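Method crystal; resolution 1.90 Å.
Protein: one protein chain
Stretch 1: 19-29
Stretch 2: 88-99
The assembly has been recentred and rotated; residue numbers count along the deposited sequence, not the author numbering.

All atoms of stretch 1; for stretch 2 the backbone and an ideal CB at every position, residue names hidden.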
# COMPACT_ATOMS: atom_id res chain seq x y z
N THR A 19 -9.25 24.57 13.89
CA THR A 19 -7.88 24.15 14.18
C THR A 19 -7.81 23.61 15.61
O THR A 19 -8.22 24.28 16.53
CB THR A 19 -6.92 25.31 14.02
OG1 THR A 19 -6.99 25.80 12.67
CG2 THR A 19 -5.51 24.88 14.35
N GLN A 20 -7.30 22.37 15.75
CA GLN A 20 -7.25 21.69 17.07
C GLN A 20 -5.86 21.75 17.68
O GLN A 20 -5.68 21.69 18.89
CB GLN A 20 -7.69 20.22 16.95
CG GLN A 20 -9.03 20.05 16.27
CD GLN A 20 -10.12 20.76 17.02
OE1 GLN A 20 -10.32 20.52 18.19
NE2 GLN A 20 -10.84 21.65 16.34
N GLY A 21 -4.87 21.88 16.83
CA GLY A 21 -3.49 21.91 17.31
C GLY A 21 -2.47 22.27 16.28
O GLY A 21 -2.68 22.12 15.08
N ILE A 22 -1.38 22.81 16.78
CA ILE A 22 -0.23 23.15 15.97
C ILE A 22 1.03 22.76 16.70
O ILE A 22 1.26 23.12 17.84
CB ILE A 22 -0.17 24.65 15.60
CG1 ILE A 22 -1.50 25.11 14.98
CG2 ILE A 22 0.98 24.93 14.66
CD1 ILE A 22 -1.52 26.60 14.77
N ILE A 23 1.81 21.95 16.01
CA ILE A 23 3.05 21.40 16.51
C ILE A 23 4.20 21.87 15.66
O ILE A 23 4.08 21.95 14.44
CB ILE A 23 3.00 19.84 16.45
CG1 ILE A 23 2.37 19.27 17.72
CG2 ILE A 23 4.38 19.25 16.25
CD1 ILE A 23 3.32 19.10 18.87
N ALA A 24 5.32 22.17 16.31
CA ALA A 24 6.53 22.56 15.61
C ALA A 24 7.68 21.57 15.89
O ALA A 24 7.92 21.15 17.01
CB ALA A 24 6.92 24.00 15.96
N VAL A 25 8.36 21.19 14.81
CA VAL A 25 9.48 20.27 14.84
C VAL A 25 10.66 20.88 14.11
O VAL A 25 10.57 21.23 12.94
CB VAL A 25 9.13 18.97 14.11
CG1 VAL A 25 10.22 17.91 14.30
CG2 VAL A 25 7.76 18.47 14.56
N GLU A 26 11.78 20.96 14.80
CA GLU A 26 13.01 21.51 14.25
C GLU A 26 13.86 20.42 13.64
O GLU A 26 13.92 19.30 14.14
CB GLU A 26 13.79 22.21 15.35
CG GLU A 26 15.02 22.92 14.84
CD GLU A 26 15.66 23.77 15.93
OE1 GLU A 26 15.62 23.34 17.10
OE2 GLU A 26 16.19 24.85 15.60
N LYS A 27 14.54 20.77 12.57
CA LYS A 27 15.48 19.85 11.95
C LYS A 27 16.57 19.46 12.94
O LYS A 27 16.97 20.24 13.80
CB LYS A 27 16.11 20.43 10.70
CG LYS A 27 17.02 21.60 10.95
CD LYS A 27 17.72 21.97 9.69
CE LYS A 27 18.61 23.18 9.88
NZ LYS A 27 19.36 23.37 8.64
N ARG A 28 17.02 18.22 12.82
CA ARG A 28 18.03 17.66 13.74
C ARG A 28 19.40 17.67 13.10
O ARG A 28 20.44 17.46 13.74
CB ARG A 28 17.64 16.23 14.11
CG ARG A 28 16.28 16.13 14.80
CD ARG A 28 15.77 14.71 14.77
NE ARG A 28 15.78 14.19 13.42
CZ ARG A 28 15.49 12.95 13.09
NH1 ARG A 28 15.16 12.07 14.03
NH2 ARG A 28 15.52 12.58 11.81
N GLN A 29 19.38 17.94 11.82
CA GLN A 29 20.57 17.89 11.00
C GLN A 29 20.25 18.54 9.68
O GLN A 29 19.07 18.79 9.37
CB GLN A 29 20.97 16.43 10.74
CG GLN A 29 19.80 15.59 10.21
CD GLN A 29 20.24 14.37 9.43
OE1 GLN A 29 19.68 14.05 8.37
NE2 GLN A 29 21.26 13.70 9.92
N UNK A 88 3.96 10.07 14.20
CA UNK A 88 4.04 9.67 15.61
C UNK A 88 5.14 10.50 16.25
O UNK A 88 4.96 11.07 17.32
CB UNK A 88 4.31 8.17 15.76
N UNK A 89 6.24 10.62 15.53
CA UNK A 89 7.43 11.35 15.98
C UNK A 89 7.11 12.82 16.15
O UNK A 89 7.51 13.45 17.13
CB UNK A 89 8.59 11.17 14.99
N UNK A 90 6.37 13.35 15.19
CA UNK A 90 6.03 14.75 15.22
C UNK A 90 5.21 15.09 16.46
O UNK A 90 5.46 16.09 17.13
CB UNK A 90 5.27 15.13 13.95
N UNK A 91 4.20 14.28 16.71
CA UNK A 91 3.27 14.58 17.79
C UNK A 91 3.97 14.36 19.10
O UNK A 91 3.75 15.10 20.04
CB UNK A 91 2.00 13.72 17.70
N UNK A 92 4.87 13.39 19.15
CA UNK A 92 5.47 13.03 20.43
C UNK A 92 6.65 13.91 20.82
O UNK A 92 6.77 14.32 21.97
CB UNK A 92 5.92 11.57 20.39
N UNK A 93 7.52 14.20 19.86
CA UNK A 93 8.70 15.01 20.15
C UNK A 93 8.45 16.48 19.86
O UNK A 93 9.20 17.36 20.28
CB UNK A 93 9.90 14.52 19.34
N UNK A 94 7.37 16.75 19.15
CA UNK A 94 7.07 18.11 18.69
C UNK A 94 6.70 19.05 19.80
O UNK A 94 6.17 18.63 20.82
CB UNK A 94 5.93 18.08 17.67
N UNK A 95 6.96 20.33 19.56
CA UNK A 95 6.58 21.40 20.49
C UNK A 95 5.21 21.95 20.19
O UNK A 95 4.94 22.34 19.06
CB UNK A 95 7.60 22.54 20.45
N UNK A 96 4.36 21.98 21.20
CA UNK A 96 2.97 22.46 21.05
C UNK A 96 2.95 23.97 20.99
O UNK A 96 3.28 24.65 21.95
CB UNK A 96 2.09 21.97 22.20
N UNK A 97 2.55 24.48 19.83
CA UNK A 97 2.52 25.92 19.56
C UNK A 97 1.15 26.45 19.93
O UNK A 97 1.01 27.58 20.39
CB UNK A 97 2.84 26.22 18.10
N UNK A 98 0.15 25.61 19.74
CA UNK A 98 -1.23 26.02 19.94
C UNK A 98 -2.13 24.83 19.97
O UNK A 98 -1.91 23.86 19.25
CB UNK A 98 -1.68 26.99 18.85
N UNK A 99 -3.16 24.91 20.80
CA UNK A 99 -4.17 23.86 20.82
C UNK A 99 -5.48 24.29 21.42
O UNK A 99 -5.55 25.24 22.18
CB UNK A 99 -3.64 22.65 21.59

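Position 88 is helical and its ideal CB finds nothing of stretch 1 within reach, so no rule is set there; it is V88. Position 89 points toward stretch 1 but with a gap that only a long or ringed side chain could span, and R28 stretches its guanidinium into that space. A polar or aromatic group would suit; the residue is H89, whose CE1 lies 3.7 Å from R28 NH1.

At 90 the CB points sideways, 4.2 Å from V25 CG2 and 4.8 Å from I23 CG2. An apolar group of some size would suit; W90 brings its CD1 to 3.8 Å from V25 CG2, while its backbone O is in van der Waals contact with I23 CG2, 3.5 Å away. Positions 91 and 92 point away, leaving the choice free; they are V91 and S92. Position 93 points sideways with no partner near, so a polar residue serves: E93, whose OE2 accepts a hydrogen bond from S92 OG at 3.1 Å.

Position 94 is the strictest. The backbone leaves helical angles here, at phi/psi -69/153, values open to any residue, but an ideal CB would sit 2.4 Å from I23 CG2 and 2.1 Å from W90 O. Glycine alone avoids both clashes, and G94 lets the chain turn from helix into strand tight against stretch 1.

From 95 the chain runs antiparallel to strand 19-26. Position 95 pairs with A24 through two backbone hydrogen bonds, A24 N to its O and its N to A24 O, both 2.8 Å. Its CB lies on the side of A24, whose small methyl leaves room; a beta-branched or small polar residue would suit. T95 is found, its ideal CB 3.7 Å from A24 O. Position 96 shares the face of I23, inviting an apolar chain: I96 puts CG1 3.9 Å from I23 CD1.

At 97 the register slips by one, a bulge. The CB points toward stretch 1, near I22 and A24, so aliphatic groups fit: I97 lays CG1 3.8 Å from A24 CB. I97 N donates to I22 O at 2.7 Å, and F98 N does so weakly at 3.3 Å from I22 O.

Position 98 accepts I22 N at its O, 2.7 Å, and its CB joins I22's face, where a large apolar group could reach T19. F98 does so, with CB 4.0 Å from I22 CD1 and T19 O at its ring edge, 4.0 Å from CE2.

At 99 the CB lies 3.5 Å from Q20 O, beside G21; polar or apolar chains able to lead outward would suit. E99 CA makes a CA-H...O contact with Q20 O at 3.3 Å, and its carboxylate leads away to partners elsewhere in the structure.

Stretch 2, residues 88-99: VHWVSEGTIIFE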
# COMPACT_ATOMS: atom_id res chain seq x y z
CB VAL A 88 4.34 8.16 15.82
CG1 VAL A 88 4.71 7.88 17.27
CG2 VAL A 88 3.15 7.31 15.40
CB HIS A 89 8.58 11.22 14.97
CG HIS A 89 9.88 11.78 15.45
ND1 HIS A 89 11.04 11.05 15.49
CD2 HIS A 89 10.19 13.01 15.95
CE1 HIS A 89 12.02 11.79 15.98
NE2 HIS A 89 11.53 12.98 16.27
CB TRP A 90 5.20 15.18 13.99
CG TRP A 90 5.95 15.20 12.72
CD1 TRP A 90 7.30 15.27 12.57
CD2 TRP A 90 5.41 15.20 11.40
NE1 TRP A 90 7.64 15.28 11.26
CE2 TRP A 90 6.49 15.23 10.51
CE3 TRP A 90 4.11 15.16 10.89
CZ2 TRP A 90 6.32 15.23 9.12
CZ3 TRP A 90 3.94 15.14 9.51
CH2 TRP A 90 5.04 15.20 8.64
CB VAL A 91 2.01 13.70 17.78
CG1 VAL A 91 1.20 13.93 19.05
CG2 VAL A 91 1.16 13.98 16.50
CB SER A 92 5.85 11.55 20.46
OG SER A 92 7.17 11.36 19.99
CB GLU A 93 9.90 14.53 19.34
CG GLU A 93 10.25 13.06 19.56
CD GLU A 93 10.49 12.72 21.02
OE1 GLU A 93 11.39 13.33 21.64
OE2 GLU A 93 9.79 11.84 21.56
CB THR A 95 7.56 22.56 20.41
OG1 THR A 95 8.88 22.09 20.69
CG2 THR A 95 7.16 23.68 21.38
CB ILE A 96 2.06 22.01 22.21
CG1 ILE A 96 1.90 20.49 22.20
CG2 ILE A 96 0.71 22.67 22.15
CD1 ILE A 96 1.35 19.98 23.48
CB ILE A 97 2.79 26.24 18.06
CG1 ILE A 97 4.24 25.96 17.71
CG2 ILE A 97 2.49 27.67 17.73
CD1 ILE A 97 5.22 26.66 18.58
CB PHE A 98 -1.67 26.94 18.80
CG PHE A 98 -3.14 27.20 18.76
CD1 PHE A 98 -3.70 28.22 19.51
CD2 PHE A 98 -3.98 26.41 17.99
CE1 PHE A 98 -5.06 28.44 19.49
CE2 PHE A 98 -5.33 26.63 17.97
CZ PHE A 98 -5.88 27.63 18.71
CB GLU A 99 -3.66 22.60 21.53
CG GLU A 99 -3.29 22.83 22.98
CD GLU A 99 -3.03 21.55 23.74
OE1 GLU A 99 -3.66 20.52 23.43
OE2 GLU A 99 -2.19 21.57 24.66
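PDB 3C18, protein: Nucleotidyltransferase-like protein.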